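Local coordinates for protein sulfatase (Bacteroides fragilis CAG:558, PDB 6USS) that binds calcium and probably hydrolyses aryl sulfate esters, here in a form whose catalytic residue has been replaced, at residues V106-T110 with N426-W431; P112-T117 with D128-N132; S148-K154 with H180-E184; G157-C163 with Q251-M257. The protein carries 1 engineered substitution. Residues are numbered along the deposited sequence.

In the fold
Contact 1 opens first and closes last: the loop after helix 101-104 meets the end of strand 422-427, some 316 residues further on, so that loop is tied to an outermost strand of the four-stranded antiparallel sheet. All the others nest inside it. Contact 2 closes a short loop at 128-132 and touches contact 1, Thr117 bonding to Trp109. Next in the chain, contacts 3 and 4 cross. Helix 149-155 opens contact 3 and strand 159-164 opens contact 4; residues 180-184 close the first and strand 253-258 the second. These two contacts touch, joining helix and connecting loop to the large mixed sheet, and both reach the second subunit.

Contact 1 of 4, residues V106-T110 with N426-W431; sequences VTNWT and NFPNHW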
loop_
_atom_site.group_PDB
_atom_site.type_symbol
_atom_site.label_atom_id
_atom_site.label_comp_id
_atom_site.label_asym_id
_atom_site.label_seq_id
_atom_site.Cartn_x
_atom_site.Cartn_y
_atom_site.Cartn_z
ATOM N N VAL A 106 16.954 -8.745 -14.494
ATOM C CA VAL A 106 16.209 -7.671 -15.140
ATOM C C VAL A 106 17.245 -6.747 -15.762
ATOM O O VAL A 106 17.516 -5.665 -15.234
ATOM C CB VAL A 106 15.300 -6.922 -14.143
ATOM C CG1 VAL A 106 14.224 -6.184 -14.868
ATOM C CG2 VAL A 106 14.686 -7.879 -13.146
ATOM N N THR A 107 17.853 -7.180 -16.874
ATOM C CA THR A 107 19.083 -6.587 -17.395
ATOM C C THR A 107 18.852 -5.629 -18.551
ATOM O O THR A 107 19.800 -4.958 -18.973
ATOM C CB THR A 107 20.081 -7.681 -17.840
ATOM O OG1 THR A 107 19.396 -8.721 -18.546
ATOM C CG2 THR A 107 20.812 -8.289 -16.637
ATOM N N ASN A 108 17.637 -5.549 -19.076
ATOM C CA ASN A 108 17.271 -4.511 -20.025
ATOM C C ASN A 108 15.953 -3.903 -19.563
ATOM O O ASN A 108 15.366 -4.348 -18.572
ATOM C CB ASN A 108 17.191 -5.082 -21.440
ATOM C CG ASN A 108 17.279 -4.024 -22.492
ATOM O OD1 ASN A 108 17.249 -2.826 -22.193
ATOM N ND2 ASN A 108 17.360 -4.454 -23.751
ATOM N N TRP A 109 15.462 -2.884 -20.269
ATOM C CA TRP A 109 14.318 -2.145 -19.738
ATOM C C TRP A 109 12.992 -2.892 -19.942
ATOM O O TRP A 109 12.763 -3.539 -20.964
ATOM C CB TRP A 109 14.251 -0.737 -20.340
ATOM C CG TRP A 109 13.897 -0.654 -21.788
ATOM C CD1 TRP A 109 14.765 -0.654 -22.843
ATOM C CD2 TRP A 109 12.579 -0.524 -22.342
ATOM N NE1 TRP A 109 14.065 -0.541 -24.029
ATOM C CE2 TRP A 109 12.722 -0.462 -23.748
ATOM C CE3 TRP A 109 11.294 -0.451 -21.789
ATOM C CZ2 TRP A 109 11.623 -0.343 -24.610
ATOM C CZ3 TRP A 109 10.208 -0.321 -22.641
ATOM C CH2 TRP A 109 10.380 -0.272 -24.039
ATOM N N THR A 110 12.116 -2.801 -18.946
ATOM C CA THR A 110 10.874 -3.560 -18.925
ATOM C C THR A 110 9.662 -2.660 -19.131
ATOM O O THR A 110 9.675 -1.477 -18.763
ATOM C CB THR A 110 10.708 -4.307 -17.600
ATOM O OG1 THR A 110 10.452 -3.364 -16.557
ATOM C CG2 THR A 110 11.958 -5.080 -17.265
ATOM N N ASN A 426 26.377 -6.926 -16.141
ATOM C CA ASN A 426 26.046 -7.893 -17.179
ATOM C C ASN A 426 24.894 -7.356 -18.008
ATOM O O ASN A 426 23.819 -7.085 -17.467
ATOM C CB ASN A 426 25.672 -9.260 -16.600
ATOM C CG ASN A 426 25.651 -10.325 -17.669
ATOM O OD1 ASN A 426 26.384 -10.228 -18.646
ATOM N ND2 ASN A 426 24.802 -11.319 -17.512
ATOM N N PHE A 427 25.116 -7.227 -19.320
ATOM C CA PHE A 427 24.088 -6.803 -20.272
ATOM C C PHE A 427 24.052 -7.803 -21.419
ATOM O O PHE A 427 24.554 -7.528 -22.523
ATOM C CB PHE A 427 24.353 -5.383 -20.790
ATOM C CG PHE A 427 23.188 -4.777 -21.533
ATOM C CD1 PHE A 427 22.142 -4.173 -20.840
ATOM C CD2 PHE A 427 23.144 -4.800 -22.936
ATOM C CE1 PHE A 427 21.051 -3.603 -21.531
ATOM C CE2 PHE A 427 22.064 -4.236 -23.641
ATOM C CZ PHE A 427 21.017 -3.646 -22.941
ATOM N N PRO A 428 23.479 -8.967 -21.202
ATOM C CA PRO A 428 23.317 -9.955 -22.277
ATOM C C PRO A 428 22.066 -9.684 -23.108
ATOM O O PRO A 428 21.202 -10.551 -23.270
ATOM C CB PRO A 428 23.212 -11.277 -21.509
ATOM C CG PRO A 428 22.535 -10.887 -20.214
ATOM C CD PRO A 428 22.917 -9.437 -19.924
ATOM N N ASN A 429 21.961 -8.461 -23.629
ATOM C CA ASN A 429 20.729 -7.964 -24.219
ATOM C C ASN A 429 21.045 -7.126 -25.451
ATOM O O ASN A 429 22.206 -6.900 -25.797
ATOM C CB ASN A 429 19.940 -7.140 -23.203
ATOM C CG ASN A 429 19.417 -7.975 -22.079
ATOM O OD1 ASN A 429 20.146 -8.277 -21.125
ATOM N ND2 ASN A 429 18.152 -8.382 -22.184
ATOM N N HIS A 430 19.999 -6.639 -26.115
ATOM C CA HIS A 430 20.169 -5.787 -27.292
ATOM C C HIS A 430 19.355 -4.510 -27.088
ATOM O O HIS A 430 18.130 -4.508 -27.269
ATOM C CB HIS A 430 19.760 -6.519 -28.569
ATOM C CG HIS A 430 20.412 -5.988 -29.811
ATOM N ND1 HIS A 430 20.082 -6.432 -31.076
ATOM C CD2 HIS A 430 21.377 -5.055 -29.984
ATOM C CE1 HIS A 430 20.812 -5.794 -31.972
ATOM N NE2 HIS A 430 21.608 -4.956 -31.337
ATOM N N TRP A 431 20.045 -3.429 -26.707
ATOM C CA TRP A 431 19.419 -2.122 -26.588
ATOM C C TRP A 431 19.117 -1.552 -27.972
ATOM O O TRP A 431 19.527 -2.085 -29.006
ATOM C CB TRP A 431 20.312 -1.170 -25.803
ATOM C CG TRP A 431 19.593 0.022 -25.308
ATOM C CD1 TRP A 431 18.411 0.040 -24.625
ATOM C CD2 TRP A 431 20.003 1.393 -25.441
ATOM N NE1 TRP A 431 18.055 1.339 -24.329
ATOM C CE2 TRP A 431 19.013 2.187 -24.814
ATOM C CE3 TRP A 431 21.109 2.024 -26.032
ATOM C CZ2 TRP A 431 19.090 3.574 -24.764
ATOM C CZ3 TRP A 431 21.185 3.400 -25.985
ATOM C CH2 TRP A 431 20.185 4.165 -25.348
HETATM O O HOH W 1 22.114 -4.978 -17.352
#
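Thr107 lays its methyl group over the backbone of Asn426, CG2 standing 3.3 Å from the carbonyl O of Asn426, while its hydroxyl, on the other branch, donates a 2.7 Å hydrogen bond from OG1 to OD1 of Asn429. A threonine suits this buried place because one small side chain offers both an apolar and a polar surface. The carbonyl O of Thr107 lies 3.1 Å from CD1 of the Phe427 ring, and a water donates to it and to Asn426 O, at 2.8 and 2.7 Å, bridging the two backbones. Beyond the strand's end, Pro428 centres an inverse gamma turn that redirects the chain, and Asn429 points back at the loop. Asn108 then fills the gap, CG 3.8 Å from Phe427 CZ, and its OD1 accepts from Trp109 N at 2.6 Å. Further along, the indoles of Trp109 and Trp431 meet rim to rim, CD1 to CD1 at 4.1 Å, their planes nearly perpendicular. Trp109 is about 8 Å from the bound calcium, side chain to ion, so the junction lies near the metal site. Asp118 accepts from Asn108 ND2, Asn429 ND2 and His430 N. A buried junction with several polar groups thus depends on matched hydrogen bonds, not on apolar contact alone, to join the calcium-binding part of the chain to the C-terminal sheet.

Contact 2 of 4, residues P112-T117 with D128-N132; sequences PKGQQT and DWNVN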
loop_
_atom_site.group_PDB
_atom_site.type_symbol
_atom_site.label_atom_id
_atom_site.label_comp_id
_atom_site.label_asym_id
_atom_site.label_seq_id
_atom_site.Cartn_x
_atom_site.Cartn_y
_atom_site.Cartn_z
ATOM N N PRO A 112 6.278 -4.355 -21.357
ATOM C CA PRO A 112 5.239 -5.300 -21.809
ATOM C C PRO A 112 5.327 -6.636 -21.083
ATOM O O PRO A 112 6.398 -7.237 -20.999
ATOM C CB PRO A 112 5.535 -5.462 -23.305
ATOM C CG PRO A 112 6.998 -5.204 -23.415
ATOM C CD PRO A 112 7.242 -4.071 -22.436
ATOM N N LYS A 113 4.180 -7.123 -20.595
ATOM C CA LYS A 113 4.169 -8.373 -19.838
ATOM C C LYS A 113 4.564 -9.552 -20.722
ATOM O O LYS A 113 3.989 -9.765 -21.797
ATOM C CB LYS A 113 2.801 -8.616 -19.220
ATOM C CG LYS A 113 2.687 -9.936 -18.453
ATOM C CD LYS A 113 1.335 -10.010 -17.688
ATOM C CE LYS A 113 1.227 -11.274 -16.860
ATOM N NZ LYS A 113 0.162 -11.159 -15.843
ATOM N N GLY A 114 5.564 -10.305 -20.269
ATOM C CA GLY A 114 6.030 -11.487 -20.956
ATOM C C GLY A 114 6.781 -11.268 -22.257
ATOM O O GLY A 114 7.058 -12.249 -22.952
ATOM N N GLN A 115 7.140 -10.038 -22.616
ATOM C CA GLN A 115 7.802 -9.801 -23.896
ATOM C C GLN A 115 9.124 -9.078 -23.699
ATOM O O GLN A 115 9.238 -8.189 -22.850
ATOM C CB GLN A 115 6.935 -8.978 -24.854
ATOM C CG GLN A 115 5.599 -9.597 -25.206
ATOM C CD GLN A 115 4.661 -8.564 -25.831
ATOM O OE1 GLN A 115 4.846 -8.170 -26.987
ATOM N NE2 GLN A 115 3.666 -8.094 -25.051
ATOM N N GLN A 116 10.110 -9.460 -24.510
ATOM C CA GLN A 116 11.408 -8.801 -24.546
ATOM C C GLN A 116 11.323 -7.508 -25.352
ATOM O O GLN A 116 10.869 -7.520 -26.498
ATOM C CB GLN A 116 12.449 -9.743 -25.159
ATOM C CG GLN A 116 12.675 -11.019 -24.357
ATOM C CD GLN A 116 13.559 -12.037 -25.061
ATOM O OE1 GLN A 116 13.779 -11.961 -26.272
ATOM N NE2 GLN A 116 14.087 -12.993 -24.299
ATOM N N THR A 117 11.761 -6.390 -24.756
ATOM C CA THR A 117 11.906 -5.130 -25.490
ATOM C C THR A 117 13.177 -5.071 -26.349
ATOM O O THR A 117 13.330 -4.134 -27.148
ATOM C CB THR A 117 11.929 -3.950 -24.521
ATOM O OG1 THR A 117 13.076 -4.083 -23.678
ATOM C CG2 THR A 117 10.665 -3.907 -23.667
ATOM N N ASP A 128 17.468 -15.340 -21.769
ATOM C CA ASP A 128 16.063 -15.484 -21.383
ATOM C C ASP A 128 15.895 -14.765 -20.052
ATOM O O ASP A 128 15.763 -15.373 -18.988
ATOM C CB ASP A 128 15.656 -16.946 -21.293
ATOM C CG ASP A 128 14.180 -17.124 -20.971
ATOM O OD1 ASP A 128 13.427 -16.125 -20.956
ATOM O OD2 ASP A 128 13.783 -18.278 -20.708
ATOM N N TRP A 129 15.891 -13.439 -20.131
ATOM C CA TRP A 129 15.980 -12.580 -18.966
ATOM C C TRP A 129 14.586 -12.263 -18.395
ATOM O O TRP A 129 13.555 -12.659 -18.941
ATOM C CB TRP A 129 16.772 -11.323 -19.335
ATOM C CG TRP A 129 16.119 -10.389 -20.326
ATOM C CD1 TRP A 129 16.089 -10.511 -21.699
ATOM C CD2 TRP A 129 15.428 -9.167 -20.019
ATOM N NE1 TRP A 129 15.415 -9.437 -22.255
ATOM C CE2 TRP A 129 15.007 -8.599 -21.247
ATOM C CE3 TRP A 129 15.132 -8.496 -18.824
ATOM C CZ2 TRP A 129 14.301 -7.394 -21.311
ATOM C CZ3 TRP A 129 14.428 -7.298 -18.892
ATOM C CH2 TRP A 129 14.020 -6.761 -20.129
ATOM N N ASN A 130 14.570 -11.570 -17.255
ATOM C CA ASN A 130 13.354 -11.402 -16.452
ATOM C C ASN A 130 12.568 -10.167 -16.897
ATOM O O ASN A 130 12.464 -9.165 -16.184
ATOM C CB ASN A 130 13.705 -11.332 -14.971
ATOM C CG ASN A 130 13.886 -12.704 -14.358
ATOM O OD1 ASN A 130 13.236 -13.657 -14.768
ATOM N ND2 ASN A 130 14.767 -12.811 -13.369
ATOM N N VAL A 131 11.955 -10.285 -18.079
ATOM C CA VAL A 131 11.240 -9.199 -18.748
ATOM C C VAL A 131 10.163 -8.611 -17.850
ATOM O O VAL A 131 9.686 -7.501 -18.098
ATOM C CB VAL A 131 10.597 -9.678 -20.063
ATOM C CG1 VAL A 131 11.660 -10.054 -21.076
ATOM C CG2 VAL A 131 9.652 -10.853 -19.789
ATOM N N ASN A 132 9.748 -9.353 -16.822
ATOM C CA ASN A 132 8.648 -8.900 -15.989
ATOM C C ASN A 132 9.104 -8.181 -14.733
ATOM O O ASN A 132 8.249 -7.659 -14.002
ATOM C CB ASN A 132 7.751 -10.075 -15.598
ATOM C CG ASN A 132 6.793 -10.479 -16.709
ATOM O OD1 ASN A 132 6.653 -9.784 -17.730
ATOM N ND2 ASN A 132 6.142 -11.623 -16.525
HETATM O O HOH W 2 8.860 -6.087 -20.103
HETATM O O HOH W 3 12.953 -13.448 -21.623
#
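Gln116 is stretched out from an m chi1 and a t chi2, which lays its CG against the aliphatic Val131, 3.6 Å from CG1, and 3.8 Å from NE1 of Trp129. The extension carries NE2 to a water at 2.9 Å that also donates to Asp128 OD1 (2.8 Å) and Trp129 O (2.9 Å), so a long polar side chain suits this exposed edge; Asp128 OD1 also bonds to His142 NE2. Val131, also m, turns toward the opposite loop, its CB 3.4 Å from Gln115 O and its CG2 3.8 Å from Gly114 C; a branched, compact residue fills the space beneath the turn. Trp129 NE1 bonds to Asp118. Lys113 is extended and points away, its NZ bonding to Asn172 O. Asn132, in the m rotamer, swings its amide back so that OD1 accepts from Gly114 N at 2.8 Å in an almost straight bond. The backbone N-H of Gly114 belongs to a type II beta turn from Pro112 to Gln115, closed weakly by Gln115 N to Pro112 O (3.3 Å). Gly114, with phi of 71°, holds the third position, where glycine is classically favoured in type II turns; here an asparagine from a neighbouring loop pins that turn.

Contact 3 of 4, residues S148-K154 with H180-E184; sequences SLAEILK and HMGFE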
loop_
_atom_site.group_PDB
_atom_site.type_symbol
_atom_site.label_atom_id
_atom_site.label_comp_id
_atom_site.label_asym_id
_atom_site.label_seq_id
_atom_site.Cartn_x
_atom_site.Cartn_y
_atom_site.Cartn_z
ATOM N N SER A 148 11.620 -6.440 -0.610
ATOM C CA SER A 148 11.781 -5.058 -1.036
ATOM C C SER A 148 12.389 -4.188 0.051
ATOM O O SER A 148 12.088 -4.342 1.238
ATOM C CB SER A 148 10.444 -4.458 -1.456
ATOM O OG SER A 148 10.640 -3.120 -1.911
ATOM N N LEU A 149 13.234 -3.248 -0.378
ATOM C CA LEU A 149 13.817 -2.288 0.550
ATOM C C LEU A 149 12.742 -1.490 1.290
ATOM O O LEU A 149 12.884 -1.210 2.487
ATOM C CB LEU A 149 14.763 -1.364 -0.212
ATOM C CG LEU A 149 15.300 -0.098 0.463
ATOM C CD1 LEU A 149 16.169 -0.382 1.678
ATOM C CD2 LEU A 149 16.080 0.702 -0.546
ATOM N N ALA A 150 11.660 -1.109 0.593
ATOM C CA ALA A 150 10.605 -0.319 1.227
ATOM C C ALA A 150 9.785 -1.145 2.207
ATOM O O ALA A 150 9.259 -0.595 3.185
ATOM C CB ALA A 150 9.681 0.290 0.170
ATOM N N GLU A 151 9.637 -2.449 1.943
ATOM C CA GLU A 151 8.959 -3.335 2.884
ATOM C C GLU A 151 9.699 -3.393 4.215
ATOM O O GLU A 151 9.076 -3.383 5.284
ATOM C CB GLU A 151 8.832 -4.737 2.281
ATOM C CG GLU A 151 7.819 -5.653 2.983
ATOM C CD GLU A 151 6.361 -5.194 2.786
ATOM O OE1 GLU A 151 6.010 -4.788 1.650
ATOM O OE2 GLU A 151 5.573 -5.243 3.764
ATOM N N ILE A 152 11.031 -3.446 4.175
ATOM C CA ILE A 152 11.801 -3.579 5.408
ATOM C C ILE A 152 11.754 -2.286 6.210
ATOM O O ILE A 152 11.612 -2.305 7.443
ATOM C CB ILE A 152 13.245 -4.002 5.091
ATOM C CG1 ILE A 152 13.267 -5.345 4.363
ATOM C CG2 ILE A 152 14.034 -4.134 6.360
ATOM C CD1 ILE A 152 14.666 -5.748 3.973
ATOM N N LEU A 153 11.874 -1.144 5.522
ATOM C CA LEU A 153 11.666 0.144 6.172
ATOM C C LEU A 153 10.256 0.237 6.751
ATOM O O LEU A 153 10.081 0.597 7.921
ATOM C CB LEU A 153 11.928 1.285 5.180
ATOM C CG LEU A 153 13.377 1.465 4.720
ATOM C CD1 LEU A 153 13.492 2.503 3.615
ATOM C CD2 LEU A 153 14.241 1.853 5.890
ATOM N N LYS A 154 9.240 -0.098 5.945
ATOM C CA LYS A 154 7.853 -0.055 6.411
ATOM C C LYS A 154 7.662 -0.937 7.642
ATOM O O LYS A 154 7.151 -0.482 8.675
ATOM C CB LYS A 154 6.914 -0.479 5.276
ATOM C CG LYS A 154 5.400 -0.387 5.556
ATOM C CD LYS A 154 4.604 -1.288 4.569
ATOM C CE LYS A 154 3.463 -2.066 5.277
ATOM N NZ LYS A 154 2.559 -1.189 6.176
ATOM N N HIS A 180 2.589 -2.657 -3.804
ATOM C CA HIS A 180 3.058 -4.037 -3.673
ATOM C C HIS A 180 4.487 -4.100 -3.156
ATOM O O HIS A 180 4.838 -5.025 -2.411
ATOM C CB HIS A 180 2.990 -4.779 -5.009
ATOM C CG HIS A 180 3.665 -6.113 -4.972
ATOM N ND1 HIS A 180 3.064 -7.236 -4.438
ATOM C CD2 HIS A 180 4.903 -6.498 -5.361
ATOM C CE1 HIS A 180 3.902 -8.256 -4.513
ATOM N NE2 HIS A 180 5.023 -7.836 -5.072
ATOM N N MET A 181 5.323 -3.133 -3.551
ATOM C CA MET A 181 6.735 -3.112 -3.200
ATOM C C MET A 181 6.999 -2.527 -1.819
ATOM O O MET A 181 8.160 -2.403 -1.428
ATOM C CB MET A 181 7.523 -2.340 -4.267
ATOM C CG MET A 181 7.484 -3.019 -5.638
ATOM S SD MET A 181 8.181 -4.694 -5.580
ATOM C CE MET A 181 9.942 -4.350 -5.402
ATOM N N GLY A 182 5.971 -2.173 -1.060
ATOM C CA GLY A 182 6.173 -1.704 0.296
ATOM C C GLY A 182 6.035 -0.211 0.530
ATOM O O GLY A 182 6.349 0.244 1.628
ATOM N N PHE A 183 5.572 0.563 -0.449
ATOM C CA PHE A 183 5.293 1.981 -0.245
ATOM C C PHE A 183 3.849 2.180 0.228
ATOM O O PHE A 183 2.905 1.631 -0.358
ATOM C CB PHE A 183 5.553 2.772 -1.534
ATOM C CG PHE A 183 7.017 2.897 -1.893
ATOM C CD1 PHE A 183 7.800 3.919 -1.350
ATOM C CD2 PHE A 183 7.608 1.993 -2.778
ATOM C CE1 PHE A 183 9.159 4.047 -1.681
ATOM C CE2 PHE A 183 8.966 2.101 -3.121
ATOM C CZ PHE A 183 9.747 3.131 -2.565
ATOM N N GLU A 184 3.679 2.952 1.303
ATOM C CA GLU A 184 2.338 3.233 1.796
ATOM C C GLU A 184 1.640 4.319 0.993
ATOM O O GLU A 184 0.401 4.363 0.981
ATOM C CB GLU A 184 2.405 3.625 3.265
ATOM C CG GLU A 184 2.955 2.525 4.165
ATOM C CD GLU A 184 3.134 2.999 5.592
ATOM O OE1 GLU A 184 3.641 4.128 5.784
ATOM O OE2 GLU A 184 2.755 2.255 6.522
#
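The start of helix 149-155 is capped by Ser148, and residues 180-184 run along the helix from its N-cap to Lys154, in the alpha/beta domain of the alkaline phosphatase clan. His180 comes first; its CA-to-CB bond points away from the helix, and ND1 hydrogen-bonds to Glu184 of the second subunit. The carbonyl O of Met181 then accepts from Ser148 OG at 2.6 Å, while the same OG takes a weak capping bond from Ala150 N (3.4 Å): serine can serve both at once. Gly182 presses on the helix, its CA 4.1 Å from that of Glu151. Any CB would clash with Glu151 N, and a phi of 104° also favours glycine. Phe183 next offers the face of its ring to the small Ala150, whose CB sits 3.9 Å from the ring centroid in a CH-pi contact. Last comes Glu184, whose OE1 bonds to His159; its OE2 lies 3.5 Å from Lys154 NZ, a salt bridge with a weak hydrogen bond.

Contact 4 of 4, residues G157-C163 with Q251-M257; sequences GYHTIHC and QPFFLYM
Build two extended parallel strands, 159-163 (phi -90 to -141°, psi 114 to 133°) and 253-257, axes 4.6 Å apart, 11° between directions, pairing His159 with Phe253 through Cys163 with Met257. His159 straddles Phe253 (N to Pro252 O 2.8 Å, O to Phe254 N 2.9 Å) and Ile161 straddles Leu255 (N to Phe254 O 2.8 Å, O to Tyr256 N 2.8 Å); Cys163 N to Tyr256 O is 3.1 Å. Gly157 (phi 108°) ends the preceding helix in a Schellman motif. Tyr158 (chi1 m) lays its ring over the Pro252 knob, the centroid 3.6 Å from CG. On one face, Ile161 CG2 (chi1 m) nests 3.6 Å from Leu255 CD1, and Cys163 SG fits 3.8 Å from Met257 SD. On the other, His162 ND1 meets Tyr256 CD2 at 3.4 Å, rim to rim (both chi1 t), planes at 49°. Such parallel pairing is characteristic of alpha/beta sheet cores. Helix 231-247 covers the Ile161 face, Leu153 of helix 149-155 packs on Phe254, and strands 185-187 and 35-41 flank the pair.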
loop_
_atom_site.group_PDB
_atom_site.type_symbol
_atom_site.label_atom_id
_atom_site.label_comp_id
_atom_site.label_asym_id
_atom_site.label_seq_id
_atom_site.Cartn_x
_atom_site.Cartn_y
_atom_site.Cartn_z
ATOM N N GLY A 157 8.871 0.493 10.939
ATOM C CA GLY A 157 8.268 1.693 11.487
ATOM C C GLY A 157 8.334 2.932 10.622
ATOM O O GLY A 157 7.823 3.974 11.040
ATOM N N TYR A 158 8.912 2.866 9.433
ATOM C CA TYR A 158 8.960 4.043 8.577
ATOM C C TYR A 158 7.646 4.240 7.830
ATOM O O TYR A 158 6.946 3.278 7.493
ATOM C CB TYR A 158 10.113 3.931 7.583
ATOM C CG TYR A 158 11.414 4.450 8.143
ATOM C CD1 TYR A 158 12.115 3.720 9.108
ATOM C CD2 TYR A 158 11.943 5.670 7.715
ATOM C CE1 TYR A 158 13.309 4.182 9.627
ATOM C CE2 TYR A 158 13.135 6.141 8.227
ATOM C CZ TYR A 158 13.813 5.400 9.187
ATOM O OH TYR A 158 15.005 5.886 9.697
ATOM N N HIS A 159 7.299 5.510 7.601
ATOM C CA HIS A 159 6.222 5.875 6.683
ATOM C C HIS A 159 6.854 6.047 5.302
ATOM O O HIS A 159 7.683 6.942 5.105
ATOM C CB HIS A 159 5.516 7.148 7.143
ATOM C CG HIS A 159 4.491 7.655 6.172
ATOM N ND1 HIS A 159 3.377 6.924 5.812
ATOM C CD2 HIS A 159 4.411 8.820 5.484
ATOM C CE1 HIS A 159 2.651 7.620 4.954
ATOM N NE2 HIS A 159 3.256 8.775 4.737
ATOM N N THR A 160 6.489 5.178 4.355
ATOM C CA THR A 160 7.198 5.062 3.083
ATOM C C THR A 160 6.402 5.718 1.965
ATOM O O THR A 160 5.218 5.410 1.777
ATOM C CB THR A 160 7.447 3.594 2.755
ATOM O OG1 THR A 160 6.205 2.889 2.808
ATOM C CG2 THR A 160 8.370 2.986 3.783
ATOM N N ILE A 161 7.053 6.606 1.220
ATOM C CA ILE A 161 6.414 7.384 0.165
ATOM C C ILE A 161 7.187 7.177 -1.127
ATOM O O ILE A 161 8.411 7.363 -1.154
ATOM C CB ILE A 161 6.376 8.886 0.500
ATOM C CG1 ILE A 161 5.732 9.130 1.856
ATOM C CG2 ILE A 161 5.679 9.662 -0.604
ATOM C CD1 ILE A 161 5.976 10.516 2.380
ATOM N N HIS A 162 6.469 6.822 -2.198
ATOM C CA HIS A 162 7.008 6.790 -3.552
ATOM C C HIS A 162 6.402 7.900 -4.408
ATOM O O HIS A 162 5.172 8.066 -4.462
ATOM C CB HIS A 162 6.758 5.459 -4.267
ATOM C CG HIS A 162 7.040 5.539 -5.734
ATOM N ND1 HIS A 162 8.314 5.417 -6.254
ATOM C CD2 HIS A 162 6.239 5.857 -6.778
ATOM C CE1 HIS A 162 8.270 5.588 -7.566
ATOM N NE2 HIS A 162 7.023 5.857 -7.908
ATOM N N CYS A 163 7.263 8.613 -5.130
ATOM C CA CYS A 163 6.825 9.728 -5.953
ATOM C C CYS A 163 7.603 9.729 -7.259
ATOM O O CYS A 163 8.830 9.908 -7.250
ATOM C CB CYS A 163 7.021 11.043 -5.200
ATOM S SG CYS A 163 6.494 12.486 -6.161
ATOM N N GLN A 251 6.275 8.924 13.394
ATOM C CA GLN A 251 7.165 7.916 12.826
ATOM C C GLN A 251 8.049 8.611 11.799
ATOM O O GLN A 251 7.633 9.619 11.216
ATOM C CB GLN A 251 6.375 6.758 12.166
ATOM C CG GLN A 251 5.254 7.189 11.213
ATOM C CD GLN A 251 4.532 6.024 10.515
ATOM O OE1 GLN A 251 5.068 4.917 10.379
ATOM N NE2 GLN A 251 3.302 6.278 10.082
ATOM N N PRO A 252 9.258 8.115 11.556
ATOM C CA PRO A 252 10.092 8.716 10.514
ATOM C C PRO A 252 9.554 8.335 9.146
ATOM O O PRO A 252 8.747 7.411 8.995
ATOM C CB PRO A 252 11.470 8.106 10.760
ATOM C CG PRO A 252 11.163 6.759 11.348
ATOM C CD PRO A 252 9.863 6.899 12.127
ATOM N N PHE A 253 10.010 9.062 8.133
ATOM C CA PHE A 253 9.561 8.794 6.780
ATOM C C PHE A 253 10.733 8.460 5.859
ATOM O O PHE A 253 11.907 8.726 6.150
ATOM C CB PHE A 253 8.748 9.972 6.216
ATOM C CG PHE A 253 9.545 11.233 5.993
ATOM C CD1 PHE A 253 10.361 11.384 4.869
ATOM C CD2 PHE A 253 9.441 12.296 6.878
ATOM C CE1 PHE A 253 11.070 12.553 4.666
ATOM C CE2 PHE A 253 10.149 13.475 6.672
ATOM C CZ PHE A 253 10.963 13.605 5.580
ATOM N N PHE A 254 10.381 7.849 4.741
ATOM C CA PHE A 254 11.310 7.609 3.655
ATOM C C PHE A 254 10.577 8.050 2.401
ATOM O O PHE A 254 9.495 7.535 2.102
ATOM C CB PHE A 254 11.710 6.140 3.598
ATOM C CG PHE A 254 12.402 5.756 2.338
ATOM C CD1 PHE A 254 13.695 6.177 2.085
ATOM C CD2 PHE A 254 11.761 4.961 1.394
ATOM C CE1 PHE A 254 14.349 5.804 0.907
ATOM C CE2 PHE A 254 12.406 4.594 0.208
ATOM C CZ PHE A 254 13.698 5.012 -0.029
ATOM N N LEU A 255 11.114 9.049 1.721
ATOM C CA LEU A 255 10.563 9.526 0.468
ATOM C C LEU A 255 11.491 9.104 -0.660
ATOM O O LEU A 255 12.656 9.512 -0.688
ATOM C CB LEU A 255 10.408 11.041 0.500
ATOM C CG LEU A 255 10.136 11.680 -0.867
ATOM C CD1 LEU A 255 8.900 11.092 -1.464
ATOM C CD2 LEU A 255 9.995 13.199 -0.744
ATOM N N TYR A 256 10.986 8.282 -1.577
ATOM C CA TYR A 256 11.723 7.947 -2.799
ATOM C C TYR A 256 11.264 8.917 -3.877
ATOM O O TYR A 256 10.285 8.677 -4.585
ATOM C CB TYR A 256 11.487 6.499 -3.218
ATOM C CG TYR A 256 12.210 6.053 -4.494
ATOM C CD1 TYR A 256 13.528 6.428 -4.761
ATOM C CD2 TYR A 256 11.574 5.219 -5.415
ATOM C CE1 TYR A 256 14.194 5.991 -5.931
ATOM C CE2 TYR A 256 12.222 4.780 -6.566
ATOM C CZ TYR A 256 13.533 5.166 -6.823
ATOM O OH TYR A 256 14.145 4.713 -7.979
ATOM N N MET A 257 11.978 10.035 -4.000
ATOM C CA MET A 257 11.651 11.058 -4.996
ATOM C C MET A 257 12.353 10.690 -6.294
ATOM O O MET A 257 13.520 11.012 -6.497
ATOM C CB MET A 257 12.073 12.435 -4.500
ATOM C CG MET A 257 11.618 13.574 -5.383
ATOM S SD MET A 257 9.857 13.871 -5.160
ATOM C CE MET A 257 9.512 15.021 -6.501
#